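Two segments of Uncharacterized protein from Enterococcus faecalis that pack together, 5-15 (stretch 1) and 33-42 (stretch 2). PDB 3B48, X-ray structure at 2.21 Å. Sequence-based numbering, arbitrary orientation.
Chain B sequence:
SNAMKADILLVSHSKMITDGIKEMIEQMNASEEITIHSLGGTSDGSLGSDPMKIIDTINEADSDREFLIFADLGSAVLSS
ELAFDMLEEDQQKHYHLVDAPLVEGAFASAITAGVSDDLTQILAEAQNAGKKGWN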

ATOM      1  N   LYS B   5       3.432   1.257  24.233  1.00 40.99           N
ATOM      2  CA  LYS B   5       3.831   0.082  23.483  1.00 38.66           C
ATOM      3  C   LYS B   5       2.886  -0.223  22.335  1.00 36.88           C
ATOM      4  O   LYS B   5       1.707  -0.494  22.537  1.00 36.16           O
ATOM      5  CB  LYS B   5       4.054  -1.097  24.422  1.00 38.58           C
ATOM      6  CG  LYS B   5       5.421  -1.012  25.066  1.00 39.30           C
ATOM      7  CD  LYS B   5       5.417  -1.375  26.526  1.00 39.67           C
ATOM      8  CE  LYS B   5       6.788  -1.151  27.127  1.00 40.10           C
ATOM      9  NZ  LYS B   5       6.966  -2.015  28.323  1.00 40.43           N
ATOM     10  N   ALA B   6       3.432  -0.146  21.124  1.00 35.33           N
ATOM     11  CA  ALA B   6       2.665  -0.323  19.900  1.00 33.87           C
ATOM     12  C   ALA B   6       3.320  -1.299  18.915  1.00 32.81           C
ATOM     13  O   ALA B   6       4.553  -1.385  18.804  1.00 32.24           O
ATOM     14  CB  ALA B   6       2.400   0.998  19.238  1.00 33.25           C
ATOM     15  N   ASP B   7       2.462  -2.066  18.253  1.00 31.33           N
ATOM     16  CA  ASP B   7       2.861  -2.897  17.134  1.00 30.62           C
ATOM     17  C   ASP B   7       1.951  -2.612  15.956  1.00 29.84           C
ATOM     18  O   ASP B   7       0.735  -2.376  16.128  1.00 28.99           O
ATOM     19  CB  ASP B   7       2.771  -4.381  17.487  1.00 30.04           C
ATOM     20  CG  ASP B   7       3.651  -4.761  18.652  1.00 31.59           C
ATOM     21  OD1 ASP B   7       3.514  -4.128  19.715  1.00 33.66           O
ATOM     22  OD2 ASP B   7       4.452  -5.719  18.522  1.00 32.15           O
ATOM     23  N   ILE B   8       2.559  -2.629  14.769  1.00 29.26           N
ATOM     24  CA  ILE B   8       1.851  -2.561  13.504  1.00 28.84           C
ATOM     25  C   ILE B   8       1.852  -3.925  12.848  1.00 29.20           C
ATOM     26  O   ILE B   8       2.911  -4.516  12.559  1.00 29.54           O
ATOM     27  CB  ILE B   8       2.483  -1.539  12.537  1.00 29.35           C
ATOM     28  CG1 ILE B   8       2.310  -0.112  13.070  1.00 28.04           C
ATOM     29  CG2 ILE B   8       1.882  -1.683  11.128  1.00 28.63           C
ATOM     30  CD1 ILE B   8       3.218   0.884  12.427  1.00 29.86           C
ATOM     31  N   LEU B   9       0.652  -4.423  12.604  1.00 29.56           N
ATOM     32  CA  LEU B   9       0.492  -5.728  11.962  1.00 29.24           C
ATOM     33  C   LEU B   9      -0.084  -5.498  10.568  1.00 28.72           C
ATOM     34  O   LEU B   9      -1.161  -4.867  10.402  1.00 27.73           O
ATOM     35  CB  LEU B   9      -0.389  -6.681  12.789  1.00 29.62           C
ATOM     36  CG  LEU B   9      -0.013  -7.197  14.194  1.00 29.24           C
ATOM     37  CD1 LEU B   9       0.081  -6.074  15.274  1.00 29.39           C
ATOM     38  CD2 LEU B   9      -1.048  -8.268  14.600  1.00 29.08           C
ATOM     39  N   LEU B  10       0.687  -6.005   9.602  1.00 27.41           N
ATOM     40  CA  LEU B  10       0.499  -5.800   8.182  1.00 27.23           C
ATOM     41  C   LEU B  10      -0.006  -7.097   7.562  1.00 27.12           C
ATOM     42  O   LEU B  10       0.755  -8.071   7.442  1.00 26.81           O
ATOM     43  CB  LEU B  10       1.845  -5.430   7.520  1.00 26.40           C
ATOM     44  CG  LEU B  10       2.635  -4.246   8.112  1.00 24.84           C
ATOM     45  CD1 LEU B  10       4.022  -4.229   7.494  1.00 22.73           C
ATOM     46  CD2 LEU B  10       1.914  -2.993   7.768  1.00 22.71           C
ATOM     47  N   VAL B  11      -1.278  -7.091   7.164  1.00 26.38           N
ATOM     48  CA  VAL B  11      -1.930  -8.259   6.534  1.00 25.84           C
ATOM     49  C   VAL B  11      -2.160  -8.071   5.020  1.00 24.96           C
ATOM     50  O   VAL B  11      -2.583  -7.030   4.578  1.00 22.88           O
ATOM     51  CB  VAL B  11      -3.230  -8.618   7.263  1.00 25.90           C
ATOM     52  CG1 VAL B  11      -3.727  -9.991   6.821  1.00 25.72           C
ATOM     53  CG2 VAL B  11      -2.979  -8.536   8.797  1.00 24.56           C
ATOM     54  N   SER B  12      -1.809  -9.086   4.235  1.00 24.89           N
ATOM     55  CA  SER B  12      -1.976  -8.995   2.798  1.00 25.06           C
ATOM     56  C   SER B  12      -2.045 -10.398   2.274  1.00 24.83           C
ATOM     57  O   SER B  12      -1.662 -11.299   2.983  1.00 24.97           O
ATOM     58  CB  SER B  12      -0.771  -8.248   2.182  1.00 24.78           C
ATOM     59  OG  SER B  12      -0.894  -8.087   0.778  1.00 23.54           O
ATOM     60  N   HIS B  13      -2.513 -10.591   1.039  1.00 25.19           N
ATOM     61  CA  HIS B  13      -2.181 -11.826   0.302  1.00 26.11           C
ATOM     62  C   HIS B  13      -0.681 -12.004   0.055  1.00 25.88           C
ATOM     63  O   HIS B  13      -0.194 -13.094   0.043  1.00 25.76           O
ATOM     64  CB  HIS B  13      -2.898 -11.879  -1.043  1.00 26.01           C
ATOM     65  CG  HIS B  13      -4.300 -12.373  -0.956  1.00 27.94           C
ATOM     66  ND1 HIS B  13      -4.880 -13.139  -1.945  1.00 34.07           N
ATOM     67  CD2 HIS B  13      -5.237 -12.228   0.007  1.00 29.44           C
ATOM     68  CE1 HIS B  13      -6.117 -13.437  -1.595  1.00 34.05           C
ATOM     69  NE2 HIS B  13      -6.356 -12.894  -0.413  1.00 32.98           N
ATOM     70  N   SER B  14       0.033 -10.904  -0.144  1.00 26.93           N
ATOM     71  CA  SER B  14       1.424 -10.931  -0.607  1.00 27.20           C
ATOM     72  C   SER B  14       2.349 -10.724   0.571  1.00 28.04           C
ATOM     73  O   SER B  14       2.260  -9.706   1.261  1.00 27.87           O
ATOM     74  CB  SER B  14       1.635  -9.831  -1.675  1.00 27.54           C
ATOM     75  OG  SER B  14       2.990  -9.590  -2.024  1.00 24.13           O
ATOM     76  N   LYS B  15       3.215 -11.717   0.797  1.00 29.04           N
ATOM     77  CA  LYS B  15       4.309 -11.617   1.755  1.00 29.75           C
ATOM     78  C   LYS B  15       5.347 -10.635   1.211  1.00 30.16           C
ATOM     79  O   LYS B  15       6.000  -9.926   1.978  1.00 29.81           O
ATOM     80  CB  LYS B  15       4.933 -12.991   2.058  1.00 29.07           C
ATOM     81  CG  LYS B  15       6.117 -12.918   3.069  1.00 29.94           C
ATOM     82  CD  LYS B  15       6.575 -14.315   3.571  1.00 30.61           C
ATOM     83  CE  LYS B  15       8.017 -14.334   4.129  1.00 32.11           C
ATOM     84  NZ  LYS B  15       8.161 -13.686   5.485  1.00 34.91           N
TER
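Stretch 2 (33-42) EITIHSLGGT

The strongest polar contact between side chains joins the two stretches at Asp7 and His37. His37 NE2 donates to Asp7 OD2 over 2.8 Å with an N-H...acceptor angle of 169°, and the carboxylate oxygen lies at the edge of the imidazole, near its plane, where the nitrogen's hydrogen is directed. The two residues are not paired in register: Asp7 faces Thr35 and Leu9 faces His37, so the bond runs diagonally along the sheet face that carries all four side chains.

The backbone bonds establish direction. Thr35 N donates to Ala6 O at 3.1 Å (171°), and Thr35 O accepts from Ile8 N at 2.7 Å (162°), so Thr35 reaches the residues before and after Asp7. His37 repeats the pattern one step on: His37 N to Ile8 O is 2.8 Å (167°), and Leu10 N to His37 O is 3.2 Å (156°). One residue bonding to two partners that flank its opposite number is the signature of a parallel ladder. The strand axes agree, with 19° between their N-to-C directions, a signed crossing angle of -19° and a closest approach of 4.5 Å. Extended phi/psi values, such as -106/121 at Ile8 and -113/123 at His37, fit the same description.

The spacing widens along the ladder. CA-CA distances are 4.5 Å for Asp7 with Thr35, 5.0 Å for Leu9 with His37 and 5.5 Å for Leu10 with Ser38. Two CA-H...O contacts supplement the bonds where the chains are closer: Asp7 CA to Thr35 O is 3.0 Å, and Ile36 CA to Ile8 O is 3.3 Å.

Farther along, Leu39 N still reaches Leu10 O at 2.9 Å, but the angle falls to 136°. At Leu39, phi/psi of -117/23 departs from the extended conformation. The chains nevertheless remain joined, because Gly41 N donates to Ser12 O at 3.2 Å (162°). The glycines allow a close approach here. An ideal CB on Gly40 would lie 2.3 Å from Ser14 O, a clash, while Gly41, at phi/psi 92/168, has a backbone conformation that by itself calls for glycine. Lys15 CB lies 3.4 Å from Gly40 O.

Apolar packing lies outward from this framework. On the face bearing Ile8, Leu10 and Ile36, Ile8 CD1 meets Ile36 CD1 at 3.3 Å, and Leu10 CD1 meets Ile36 CG2 at 3.4 Å; Ile36 therefore touches both neighbours from stretch 1. Ile34, t at chi1, starts sideways, but its end comes nearer: its CD1 is 3.4 Å from Ala6 CB and 3.6 Å from Ile8 CG1. Leu9 CD2 makes a looser contact with Leu39 CD1, at 3.9 Å.

At the start of the pairing, water 1 accepts from Ala6 N at 3.3 Å and donates to Glu33 O at 2.6 Å, bridging the two backbones. Altogether the contact buries 814 Å², both sides summed.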

ATOM      1  N   GLU B  33      10.139   3.664  17.380  1.00 28.55           N
ATOM      2  CA  GLU B  33       9.260   3.551  18.541  1.00 28.23           C
ATOM      3  C   GLU B  33       8.051   2.634  18.290  1.00 27.87           C
ATOM      4  O   GLU B  33       7.025   2.768  18.932  1.00 28.48           O
ATOM      5  CB  GLU B  33       8.820   4.969  19.048  1.00 28.22           C
ATOM      6  N   ILE B  34       8.175   1.683  17.366  1.00 27.29           N
ATOM      7  CA  ILE B  34       7.068   0.765  17.086  1.00 26.25           C
ATOM      8  C   ILE B  34       7.580  -0.544  16.484  1.00 25.49           C
ATOM      9  O   ILE B  34       8.573  -0.551  15.722  1.00 26.10           O
ATOM     10  CB  ILE B  34       5.990   1.457  16.221  1.00 25.95           C
ATOM     11  CG1 ILE B  34       4.683   0.663  16.219  1.00 25.21           C
ATOM     12  CG2 ILE B  34       6.524   1.772  14.805  1.00 27.39           C
ATOM     13  CD1 ILE B  34       3.475   1.542  16.017  1.00 27.30           C
ATOM     14  N   THR B  35       6.954  -1.645  16.874  1.00 23.91           N
ATOM     15  CA  THR B  35       7.280  -2.955  16.291  1.00 23.34           C
ATOM     16  C   THR B  35       6.357  -3.231  15.095  1.00 23.89           C
ATOM     17  O   THR B  35       5.157  -3.013  15.177  1.00 24.32           O
ATOM     18  CB  THR B  35       7.258  -4.068  17.344  1.00 22.68           C
ATOM     19  OG1 THR B  35       8.160  -3.696  18.396  1.00 22.00           O
ATOM     20  CG2 THR B  35       7.763  -5.418  16.753  1.00 21.79           C
ATOM     21  N   ILE B  36       6.943  -3.644  13.969  1.00 24.59           N
ATOM     22  CA  ILE B  36       6.211  -3.979  12.731  1.00 24.55           C
ATOM     23  C   ILE B  36       6.293  -5.483  12.515  1.00 24.57           C
ATOM     24  O   ILE B  36       7.364  -6.046  12.587  1.00 23.93           O
ATOM     25  CB  ILE B  36       6.816  -3.293  11.465  1.00 24.00           C
ATOM     26  CG1 ILE B  36       7.065  -1.792  11.666  1.00 25.73           C
ATOM     27  CG2 ILE B  36       5.951  -3.501  10.250  1.00 24.32           C
ATOM     28  CD1 ILE B  36       5.867  -1.003  12.121  1.00 29.02           C
ATOM     29  N   HIS B  37       5.158  -6.114  12.226  1.00 25.26           N
ATOM     30  CA  HIS B  37       5.117  -7.545  11.922  1.00 25.64           C
ATOM     31  C   HIS B  37       4.708  -7.710  10.444  1.00 26.14           C
ATOM     32  O   HIS B  37       3.668  -7.179  10.034  1.00 26.07           O
ATOM     33  CB  HIS B  37       4.126  -8.261  12.856  1.00 25.16           C
ATOM     34  CG  HIS B  37       4.442  -8.100  14.318  1.00 26.11           C
ATOM     35  ND1 HIS B  37       5.204  -9.005  15.022  1.00 24.89           N
ATOM     36  CD2 HIS B  37       4.123  -7.120  15.196  1.00 27.18           C
ATOM     37  CE1 HIS B  37       5.312  -8.612  16.275  1.00 24.90           C
ATOM     38  NE2 HIS B  37       4.673  -7.464  16.405  1.00 25.61           N
ATOM     39  N   SER B  38       5.539  -8.396   9.648  1.00 25.79           N
ATOM     40  CA  SER B  38       5.159  -8.741   8.295  1.00 25.94           C
ATOM     41  C   SER B  38       4.296 -10.002   8.320  1.00 26.23           C
ATOM     42  O   SER B  38       4.805 -11.122   8.547  1.00 26.76           O
ATOM     43  CB  SER B  38       6.389  -8.938   7.392  1.00 25.75           C
ATOM     44  OG  SER B  38       5.974  -9.402   6.114  1.00 26.02           O
ATOM     45  N   LEU B  39       2.996  -9.835   8.104  1.00 25.86           N
ATOM     46  CA  LEU B  39       2.074 -10.972   8.192  1.00 26.37           C
ATOM     47  C   LEU B  39       1.349 -11.338   6.905  1.00 26.33           C
ATOM     48  O   LEU B  39       0.298 -11.982   6.935  1.00 27.21           O
ATOM     49  CB  LEU B  39       1.087 -10.806   9.372  1.00 27.07           C
ATOM     50  CG  LEU B  39       1.671 -10.471  10.770  1.00 24.62           C
ATOM     51  CD1 LEU B  39       0.553 -10.284  11.733  1.00 24.37           C
ATOM     52  CD2 LEU B  39       2.656 -11.533  11.298  1.00 22.93           C
ATOM     53  N   GLY B  40       1.928 -10.961   5.773  1.00 26.82           N
ATOM     54  CA  GLY B  40       1.394 -11.367   4.474  1.00 26.72           C
ATOM     55  C   GLY B  40       1.612 -12.835   4.109  1.00 27.35           C
ATOM     56  O   GLY B  40       2.593 -13.458   4.511  1.00 26.40           O
ATOM     57  N   GLY B  41       0.708 -13.375   3.294  1.00 27.32           N
ATOM     58  CA  GLY B  41       0.871 -14.712   2.790  1.00 28.14           C
ATOM     59  C   GLY B  41       0.208 -15.756   3.657  1.00 28.73           C
ATOM     60  O   GLY B  41      -0.233 -15.481   4.777  1.00 29.83           O
ATOM     61  N   THR B  42       0.104 -16.960   3.128  1.00 29.04           N
ATOM     62  CA  THR B  42      -0.333 -18.072   3.930  1.00 29.83           C
ATOM     63  C   THR B  42       0.854 -18.605   4.735  1.00 30.51           C
ATOM     64  O   THR B  42       1.979 -18.125   4.589  1.00 30.63           O
ATOM     65  CB  THR B  42      -0.913 -19.194   3.058  1.00 30.05           C
ATOM     66  OG1 THR B  42       0.154 -19.844   2.354  1.00 27.75           O
ATOM     67  CG2 THR B  42      -1.953 -18.615   2.073  1.00 29.54           C
TER
HETATM   68  O   HOH W   1       6.545   0.772  20.575  1.00 25.97           O